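PDB 2NXF: manganese-dependent ADP-ribose/CDP-alcohol diphosphatase from Danio rerio, which probably hydrolyses ADP-ribose, IDP-ribose and CDP-alcohols such as CDP-choline at a dinuclear metal centre, releasing a nucleoside monophosphate. Local coordinates for residues 4-10 and 297-303; 258-264 and 278-283. The contacts are given in a common frame with arbitrary orientation. Numbering follows the deposited sequence.

How the contacts relate
The chain opens with strand 6-11, where contact 1 begins, and runs on into the metal ligands Asp13 and Gln15. Strand 54-57 soon lines one edge of this strand; the other edge is filled, antiparallel, at 297-303, so contact 1 closes a loop of 286 residues. Contact 2 lies wholly within that loop: 258-264 leads into His265 and His267, and 13 residues later 278-283 comes back alongside in parallel. Strand 295-301 of contact 1 is the next after 279-282. The two pairs belong to different mixed sheets, packed face to face as in the calcineurin-like phosphoesterases, and touch where Leu301 CD2 meets Leu259 CD2 at 3.9 Å and Leu10 CB meets Leu283 CD1 at 4.0 Å.

Contact 1: 4-10 and 297-303; sequences PVFTFGL and ATAYLYE
Lay strand 6-10 antiparallel to strand 297-301, axes 4.6 Å apart at closest and N-to-C directions at 155°. Pro4 leads in, its CB over the Tyr302 ring, 4.2 Å from the centroid (CH-pi). Val5, helical at -73/-35, and Phe6 both face Leu301, a classic beta bulge: Val5 N bonds Leu301 O at 2.6 Å, Phe6 N only weakly at 3.3 Å. Phe6 O receives Leu301 N at 2.9 Å. Thr7 (chi1 m) pairs with Tyr300, packing CG2 3.7 Å from Thr298 CG2. Phe8 exchanges bonds with Ala299 (N to O 2.9 Å, O from N 2.8 Å); its p rotamer turns the ring under Ala299 CB, 3.8 Å from centroid to methyl. Gly9 pairs with Thr298, CA to CA 4.4 Å. Leu10 N to Ala297 O (2.9 Å) and Ala297 N to Leu10 O (3.0 Å) finish the ladder. Phe6, Phe8, Leu10, Ala299 and Leu301 share one face; Phe8, Leu10 and Leu301 pack on strand 222-227 of the second sheet, part of the inter-sheet core of the metallophosphoesterase beta sandwich.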
ATOM      1  N   PRO A   4     -16.603  -2.349  19.054  1.00 29.07           N
ATOM      2  CA  PRO A   4     -15.770  -1.516  18.153  1.00 27.92           C
ATOM      3  C   PRO A   4     -16.496  -0.333  17.513  1.00 27.39           C
ATOM      4  O   PRO A   4     -17.692  -0.422  17.215  1.00 28.23           O
ATOM      5  CB  PRO A   4     -15.292  -2.496  17.069  1.00 27.99           C
ATOM      6  CG  PRO A   4     -16.214  -3.634  17.101  1.00 28.61           C
ATOM      7  CD  PRO A   4     -16.925  -3.657  18.443  1.00 28.61           C
ATOM      8  N   VAL A   5     -15.770   0.771  17.352  1.00 25.42           N
ATOM      9  CA  VAL A   5     -16.278   1.959  16.680  1.00 24.95           C
ATOM     10  C   VAL A   5     -16.358   1.710  15.171  1.00 24.73           C
ATOM     11  O   VAL A   5     -17.263   2.218  14.497  1.00 24.68           O
ATOM     12  CB  VAL A   5     -15.372   3.192  16.961  1.00 25.02           C
ATOM     13  CG1 VAL A   5     -15.864   4.427  16.214  1.00 25.47           C
ATOM     14  CG2 VAL A   5     -15.307   3.479  18.456  1.00 26.69           C
ATOM     15  N   PHE A   6     -15.399   0.948  14.643  1.00 23.25           N
ATOM     16  CA  PHE A   6     -15.300   0.727  13.210  1.00 22.94           C
ATOM     17  C   PHE A   6     -14.516  -0.552  12.953  1.00 23.68           C
ATOM     18  O   PHE A   6     -13.603  -0.879  13.708  1.00 23.74           O
ATOM     19  CB  PHE A   6     -14.583   1.919  12.552  1.00 23.32           C
ATOM     20  CG  PHE A   6     -14.706   1.965  11.045  1.00 23.76           C
ATOM     21  CD1 PHE A   6     -15.920   2.309  10.435  1.00 22.88           C
ATOM     22  CD2 PHE A   6     -13.601   1.706  10.237  1.00 23.99           C
ATOM     23  CE1 PHE A   6     -16.006   2.366   9.020  1.00 22.21           C
ATOM     24  CE2 PHE A   6     -13.688   1.757   8.835  1.00 24.95           C
ATOM     25  CZ  PHE A   6     -14.900   2.087   8.236  1.00 24.19           C
ATOM     26  N   THR A   7     -14.867  -1.253  11.879  1.00 23.06           N
ATOM     27  CA  THR A   7     -14.279  -2.565  11.570  1.00 23.60           C
ATOM     28  C   THR A   7     -13.998  -2.602  10.073  1.00 23.38           C
ATOM     29  O   THR A   7     -14.874  -2.287   9.272  1.00 23.35           O
ATOM     30  CB  THR A   7     -15.278  -3.709  11.919  1.00 23.23           C
ATOM     31  OG1 THR A   7     -15.603  -3.692  13.323  1.00 25.20           O
ATOM     32  CG2 THR A   7     -14.691  -5.061  11.552  1.00 25.02           C
ATOM     33  N   PHE A   8     -12.771  -2.961   9.679  1.00 23.00           N
ATOM     34  CA  PHE A   8     -12.444  -2.956   8.243  1.00 23.25           C
ATOM     35  C   PHE A   8     -11.504  -4.094   7.875  1.00 23.66           C
ATOM     36  O   PHE A   8     -10.690  -4.498   8.691  1.00 24.27           O
ATOM     37  CB  PHE A   8     -11.896  -1.608   7.776  1.00 24.25           C
ATOM     38  CG  PHE A   8     -10.599  -1.187   8.436  1.00 23.75           C
ATOM     39  CD1 PHE A   8      -9.383  -1.290   7.760  1.00 27.68           C
ATOM     40  CD2 PHE A   8     -10.612  -0.647   9.728  1.00 27.35           C
ATOM     41  CE1 PHE A   8      -8.196  -0.870   8.363  1.00 28.00           C
ATOM     42  CE2 PHE A   8      -9.436  -0.241  10.351  1.00 27.76           C
ATOM     43  CZ  PHE A   8      -8.233  -0.353   9.673  1.00 25.84           C
ATOM     44  N   GLY A   9     -11.647  -4.611   6.659  1.00 23.55           N
ATOM     45  CA  GLY A   9     -10.710  -5.636   6.156  1.00 22.68           C
ATOM     46  C   GLY A   9      -9.420  -5.028   5.614  1.00 24.08           C
ATOM     47  O   GLY A   9      -9.413  -3.890   5.163  1.00 24.31           O
ATOM     48  N   LEU A  10      -8.327  -5.796   5.646  1.00 24.23           N
ATOM     49  CA  LEU A  10      -7.020  -5.379   5.098  1.00 24.67           C
ATOM     50  C   LEU A  10      -6.393  -6.518   4.317  1.00 24.08           C
ATOM     51  O   LEU A  10      -6.398  -7.656   4.782  1.00 23.93           O
ATOM     52  CB  LEU A  10      -6.045  -5.062   6.241  1.00 26.08           C
ATOM     53  CG  LEU A  10      -6.316  -3.803   7.028  1.00 29.19           C
ATOM     54  CD1 LEU A  10      -5.557  -3.842   8.359  1.00 33.56           C
ATOM     55  CD2 LEU A  10      -5.904  -2.593   6.180  1.00 32.35           C
ATOM     56  N   ALA A 297      -6.186  -9.629   6.971  1.00 23.42           N
ATOM     57  CA  ALA A 297      -6.567  -9.311   8.338  1.00 23.48           C
ATOM     58  C   ALA A 297      -7.909  -8.589   8.390  1.00 24.23           C
ATOM     59  O   ALA A 297      -8.429  -8.123   7.353  1.00 24.77           O
ATOM     60  CB  ALA A 297      -5.475  -8.449   8.981  1.00 24.10           C
ATOM     61  N   THR A 298      -8.417  -8.449   9.602  1.00 24.24           N
ATOM     62  CA  THR A 298      -9.528  -7.556   9.896  1.00 24.44           C
ATOM     63  C   THR A 298      -9.094  -6.698  11.074  1.00 24.87           C
ATOM     64  O   THR A 298      -8.569  -7.220  12.062  1.00 25.71           O
ATOM     65  CB  THR A 298     -10.798  -8.334  10.264  1.00 25.47           C
ATOM     66  OG1 THR A 298     -11.090  -9.269   9.213  1.00 26.14           O
ATOM     67  CG2 THR A 298     -11.982  -7.377  10.446  1.00 24.79           C
ATOM     68  N   ALA A 299      -9.324  -5.395  10.968  1.00 24.68           N
ATOM     69  CA  ALA A 299      -8.943  -4.482  12.029  1.00 24.16           C
ATOM     70  C   ALA A 299     -10.181  -3.946  12.714  1.00 24.58           C
ATOM     71  O   ALA A 299     -11.187  -3.632  12.063  1.00 23.95           O
ATOM     72  CB  ALA A 299      -8.092  -3.338  11.485  1.00 24.70           C
ATOM     73  N   TYR A 300     -10.083  -3.856  14.034  1.00 24.39           N
ATOM     74  CA  TYR A 300     -11.154  -3.365  14.879  1.00 24.81           C
ATOM     75  C   TYR A 300     -10.650  -2.135  15.634  1.00 25.07           C
ATOM     76  O   TYR A 300      -9.700  -2.228  16.402  1.00 25.09           O
ATOM     77  CB  TYR A 300     -11.571  -4.461  15.871  1.00 26.23           C
ATOM     78  CG  TYR A 300     -12.136  -5.703  15.210  1.00 26.13           C
ATOM     79  CD1 TYR A 300     -13.514  -5.875  15.104  1.00 27.20           C
ATOM     80  CD2 TYR A 300     -11.301  -6.695  14.694  1.00 27.26           C
ATOM     81  CE1 TYR A 300     -14.057  -6.998  14.500  1.00 28.16           C
ATOM     82  CE2 TYR A 300     -11.837  -7.842  14.085  1.00 27.18           C
ATOM     83  CZ  TYR A 300     -13.226  -7.967  13.991  1.00 28.28           C
ATOM     84  OH  TYR A 300     -13.793  -9.077  13.402  1.00 30.74           O
ATOM     85  N   LEU A 301     -11.302  -0.992  15.411  1.00 24.22           N
ATOM     86  CA  LEU A 301     -10.985   0.239  16.109  1.00 24.67           C
ATOM     87  C   LEU A 301     -11.953   0.392  17.272  1.00 25.02           C
ATOM     88  O   LEU A 301     -13.161   0.520  17.071  1.00 24.75           O
ATOM     89  CB  LEU A 301     -11.088   1.445  15.163  1.00 24.29           C
ATOM     90  CG  LEU A 301     -10.081   1.463  14.009  1.00 27.03           C
ATOM     91  CD1 LEU A 301     -10.466   2.551  13.000  1.00 26.92           C
ATOM     92  CD2 LEU A 301      -8.651   1.673  14.530  1.00 29.43           C
ATOM     93  N   TYR A 302     -11.412   0.337  18.488  1.00 25.46           N
ATOM     94  CA  TYR A 302     -12.183   0.604  19.690  1.00 26.06           C
ATOM     95  C   TYR A 302     -11.862   2.007  20.193  1.00 26.17           C
ATOM     96  O   TYR A 302     -11.015   2.706  19.618  1.00 25.41           O
ATOM     97  CB  TYR A 302     -11.867  -0.424  20.781  1.00 27.21           C
ATOM     98  CG  TYR A 302     -12.199  -1.843  20.405  1.00 26.23           C
ATOM     99  CD1 TYR A 302     -13.447  -2.390  20.724  1.00 27.00           C
ATOM    100  CD2 TYR A 302     -11.262  -2.646  19.749  1.00 27.06           C
ATOM    101  CE1 TYR A 302     -13.757  -3.699  20.387  1.00 29.07           C
ATOM    102  CE2 TYR A 302     -11.563  -3.951  19.411  1.00 28.84           C
ATOM    103  CZ  TYR A 302     -12.807  -4.466  19.734  1.00 29.42           C
ATOM    104  OH  TYR A 302     -13.102  -5.764  19.395  1.00 31.10           O
ATOM    105  N   GLU A 303     -12.514   2.408  21.280  1.00 26.27           N
ATOM    106  CA  GLU A 303     -12.253   3.721  21.842  1.00 27.20           C
ATOM    107  C   GLU A 303     -10.877   3.820  22.503  1.00 26.85           C
ATOM    108  O   GLU A 303     -10.333   4.915  22.616  1.00 26.98           O
ATOM    109  CB  GLU A 303     -13.392   4.151  22.781  1.00 27.73           C
ATOM    110  CG  GLU A 303     -14.728   4.159  22.046  1.00 31.51           C
ATOM    111  CD  GLU A 303     -15.853   4.836  22.790  1.00 36.20           C
ATOM    112  OE1 GLU A 303     -15.955   4.666  24.023  1.00 36.78           O
ATOM    113  OE2 GLU A 303     -16.651   5.528  22.119  1.00 39.91           O
TER

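Contact 2: 258-264 and 278-283; sequences VLCFIAG and AQHITL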
ATOM      1  N   VAL A 258      -1.144  10.382  14.768  1.00 23.75           N
ATOM      2  CA  VAL A 258      -0.819   9.198  13.980  1.00 23.87           C
ATOM      3  C   VAL A 258      -0.981   7.935  14.846  1.00 24.29           C
ATOM      4  O   VAL A 258      -0.349   7.805  15.901  1.00 24.71           O
ATOM      5  CB  VAL A 258       0.613   9.267  13.441  1.00 23.04           C
ATOM      6  CG1 VAL A 258       0.959   7.986  12.665  1.00 23.52           C
ATOM      7  CG2 VAL A 258       0.814  10.546  12.581  1.00 23.39           C
ATOM      8  N   LEU A 259      -1.832   7.028  14.380  1.00 23.90           N
ATOM      9  CA  LEU A 259      -2.051   5.768  15.072  1.00 24.71           C
ATOM     10  C   LEU A 259      -1.149   4.722  14.445  1.00 24.85           C
ATOM     11  O   LEU A 259      -0.346   4.086  15.134  1.00 25.20           O
ATOM     12  CB  LEU A 259      -3.524   5.354  15.011  1.00 25.02           C
ATOM     13  CG  LEU A 259      -3.874   3.981  15.604  1.00 24.80           C
ATOM     14  CD1 LEU A 259      -3.518   3.863  17.094  1.00 25.78           C
ATOM     15  CD2 LEU A 259      -5.350   3.679  15.338  1.00 25.34           C
ATOM     16  N   CYS A 260      -1.259   4.567  13.126  1.00 24.91           N
ATOM     17  CA  CYS A 260      -0.440   3.569  12.445  1.00 24.63           C
ATOM     18  C   CYS A 260      -0.225   3.938  10.992  1.00 24.64           C
ATOM     19  O   CYS A 260      -0.980   4.731  10.408  1.00 25.79           O
ATOM     20  CB  CYS A 260      -1.083   2.193  12.559  1.00 25.50           C
ATOM     21  SG  CYS A 260      -2.759   2.101  11.883  1.00 28.51           S
ATOM     22  N   PHE A 261       0.822   3.346  10.424  1.00 23.81           N
ATOM     23  CA  PHE A 261       1.167   3.511   9.038  1.00 23.88           C
ATOM     24  C   PHE A 261       1.200   2.102   8.466  1.00 24.46           C
ATOM     25  O   PHE A 261       1.970   1.262   8.929  1.00 24.59           O
ATOM     26  CB  PHE A 261       2.537   4.175   8.938  1.00 24.09           C
ATOM     27  CG  PHE A 261       2.921   4.542   7.538  1.00 24.07           C
ATOM     28  CD1 PHE A 261       2.719   5.842   7.065  1.00 25.74           C
ATOM     29  CD2 PHE A 261       3.446   3.576   6.679  1.00 24.53           C
ATOM     30  CE1 PHE A 261       3.069   6.181   5.734  1.00 25.43           C
ATOM     31  CE2 PHE A 261       3.807   3.903   5.363  1.00 25.75           C
ATOM     32  CZ  PHE A 261       3.605   5.205   4.889  1.00 26.55           C
ATOM     33  N   ILE A 262       0.320   1.838   7.509  1.00 24.05           N
ATOM     34  CA  ILE A 262       0.113   0.461   7.014  1.00 24.14           C
ATOM     35  C   ILE A 262       0.504   0.410   5.552  1.00 24.76           C
ATOM     36  O   ILE A 262       0.070   1.250   4.749  1.00 24.73           O
ATOM     37  CB  ILE A 262      -1.379   0.026   7.206  1.00 24.27           C
ATOM     38  CG1 ILE A 262      -1.726  -0.015   8.704  1.00 23.47           C
ATOM     39  CG2 ILE A 262      -1.634  -1.350   6.602  1.00 24.46           C
ATOM     40  CD1 ILE A 262      -3.236  -0.143   9.001  1.00 25.85           C
ATOM     41  N   ALA A 263       1.354  -0.558   5.208  1.00 24.52           N
ATOM     42  CA  ALA A 263       1.859  -0.652   3.847  1.00 23.87           C
ATOM     43  C   ALA A 263       1.870  -2.094   3.361  1.00 24.90           C
ATOM     44  O   ALA A 263       1.681  -3.012   4.153  1.00 25.01           O
ATOM     45  CB  ALA A 263       3.275  -0.062   3.774  1.00 25.15           C
ATOM     46  N   GLY A 264       2.088  -2.277   2.061  1.00 25.08           N
ATOM     47  CA  GLY A 264       2.281  -3.615   1.480  1.00 25.18           C
ATOM     48  C   GLY A 264       3.692  -3.624   0.912  1.00 25.70           C
ATOM     49  O   GLY A 264       4.652  -3.169   1.570  1.00 26.12           O
ATOM     50  N   ALA A 278       4.009   5.564  17.294  1.00 30.63           N
ATOM     51  CA  ALA A 278       3.267   5.185  16.092  1.00 29.67           C
ATOM     52  C   ALA A 278       3.644   3.771  15.678  1.00 28.54           C
ATOM     53  O   ALA A 278       4.807   3.399  15.712  1.00 28.44           O
ATOM     54  CB  ALA A 278       3.540   6.145  14.969  1.00 29.99           C
ATOM     55  N   GLN A 279       2.645   2.991  15.300  1.00 26.68           N
ATOM     56  CA  GLN A 279       2.865   1.622  14.869  1.00 25.27           C
ATOM     57  C   GLN A 279       3.021   1.575  13.355  1.00 24.94           C
ATOM     58  O   GLN A 279       2.195   2.135  12.638  1.00 24.85           O
ATOM     59  CB  GLN A 279       1.663   0.784  15.299  1.00 25.55           C
ATOM     60  CG  GLN A 279       1.655  -0.618  14.796  1.00 27.30           C
ATOM     61  CD  GLN A 279       2.517  -1.515  15.641  1.00 29.84           C
ATOM     62  OE1 GLN A 279       2.324  -1.601  16.863  1.00 29.56           O
ATOM     63  NE2 GLN A 279       3.473  -2.204  15.005  1.00 29.71           N
ATOM     64  N   HIS A 280       4.067   0.904  12.876  1.00 23.50           N
ATOM     65  CA  HIS A 280       4.206   0.621  11.443  1.00 23.96           C
ATOM     66  C   HIS A 280       3.893  -0.831  11.196  1.00 24.11           C
ATOM     67  O   HIS A 280       4.386  -1.709  11.918  1.00 24.36           O
ATOM     68  CB  HIS A 280       5.610   0.988  10.963  1.00 23.96           C
ATOM     69  CG  HIS A 280       5.851   2.465  11.000  1.00 24.19           C
ATOM     70  ND1 HIS A 280       5.799   3.246   9.871  1.00 24.97           N
ATOM     71  CD2 HIS A 280       6.032   3.314  12.044  1.00 25.60           C
ATOM     72  CE1 HIS A 280       5.975   4.514  10.209  1.00 25.15           C
ATOM     73  NE2 HIS A 280       6.130   4.582  11.521  1.00 26.46           N
ATOM     74  N   ILE A 281       3.037  -1.073  10.204  1.00 23.92           N
ATOM     75  CA  ILE A 281       2.639  -2.431   9.856  1.00 24.41           C
ATOM     76  C   ILE A 281       2.851  -2.621   8.359  1.00 24.33           C
ATOM     77  O   ILE A 281       2.329  -1.852   7.544  1.00 24.39           O
ATOM     78  CB  ILE A 281       1.146  -2.696  10.175  1.00 23.45           C
ATOM     79  CG1 ILE A 281       0.839  -2.376  11.646  1.00 25.38           C
ATOM     80  CG2 ILE A 281       0.752  -4.150   9.829  1.00 26.79           C
ATOM     81  CD1 ILE A 281      -0.662  -2.224  11.924  1.00 26.80           C
ATOM     82  N   THR A 282       3.633  -3.633   7.997  1.00 23.19           N
ATOM     83  CA  THR A 282       3.786  -4.003   6.597  1.00 23.75           C
ATOM     84  C   THR A 282       3.144  -5.371   6.420  1.00 24.58           C
ATOM     85  O   THR A 282       3.611  -6.349   6.977  1.00 25.47           O
ATOM     86  CB  THR A 282       5.274  -4.034   6.174  1.00 24.48           C
ATOM     87  OG1 THR A 282       5.874  -2.770   6.484  1.00 24.73           O
ATOM     88  CG2 THR A 282       5.423  -4.321   4.642  1.00 25.19           C
ATOM     89  N   LEU A 283       2.044  -5.409   5.677  1.00 24.83           N
ATOM     90  CA  LEU A 283       1.278  -6.634   5.529  1.00 25.23           C
ATOM     91  C   LEU A 283       1.966  -7.639   4.629  1.00 24.98           C
ATOM     92  O   LEU A 283       2.456  -7.290   3.545  1.00 24.55           O
ATOM     93  CB  LEU A 283      -0.101  -6.317   4.943  1.00 26.00           C
ATOM     94  CG  LEU A 283      -1.059  -5.551   5.847  1.00 29.36           C
ATOM     95  CD1 LEU A 283      -2.264  -5.117   5.019  1.00 31.49           C
ATOM     96  CD2 LEU A 283      -1.487  -6.436   7.041  1.00 31.00           C
TER
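This is a parallel strand pair in the second sheet of the metallophosphoesterase sandwich, with 258-263 between 222-227 and 279-282. The two strands run 4.6 Å apart at closest and 18° off parallel. Five backbone hydrogen bonds zigzag between them: Gln279 N to Leu259 O, Phe261 N to Gln279 O, Ile281 N to Phe261 O, Ala263 N to Ile281 O and Leu283 N to Ala263 O, from 2.8 to 3.2 Å long.

On the face carrying Cys260, Ile262, Gln279 and Ile281, the bumps interlock. Ile281 reaches its CD1 into the dip between Cys260 and Ile262, 4.5 Å from Cys260 CB and 4.0 Å from Ile262 CG1. Two residues on, Leu283 CD1 rests 4.1 Å from Ile262 CG2. Outward, Gln279 and Ile281 lie against strand 317-320 of the other sheet.

The reverse face is tallest in the middle. At its N-terminal end Val258 CG1 sits 3.9 Å from Ala278 CB. Next, the Phe261 ring leans away from its neighbour while that of His280 swings toward it, bringing ND1 within 3.5 Å of Phe261 CB; helix 245-253 lies over both rings. Toward the C-terminal end relief drops to the small Ala263 and to Thr282, whose OG1 bonds Ala235 O. Strand 258-263 ends beside the dinuclear site: past Gly264 come the zinc ligands His265 and His267. At that end the Thr282 methyl CG2 sits 3.4 Å from Gly264 O.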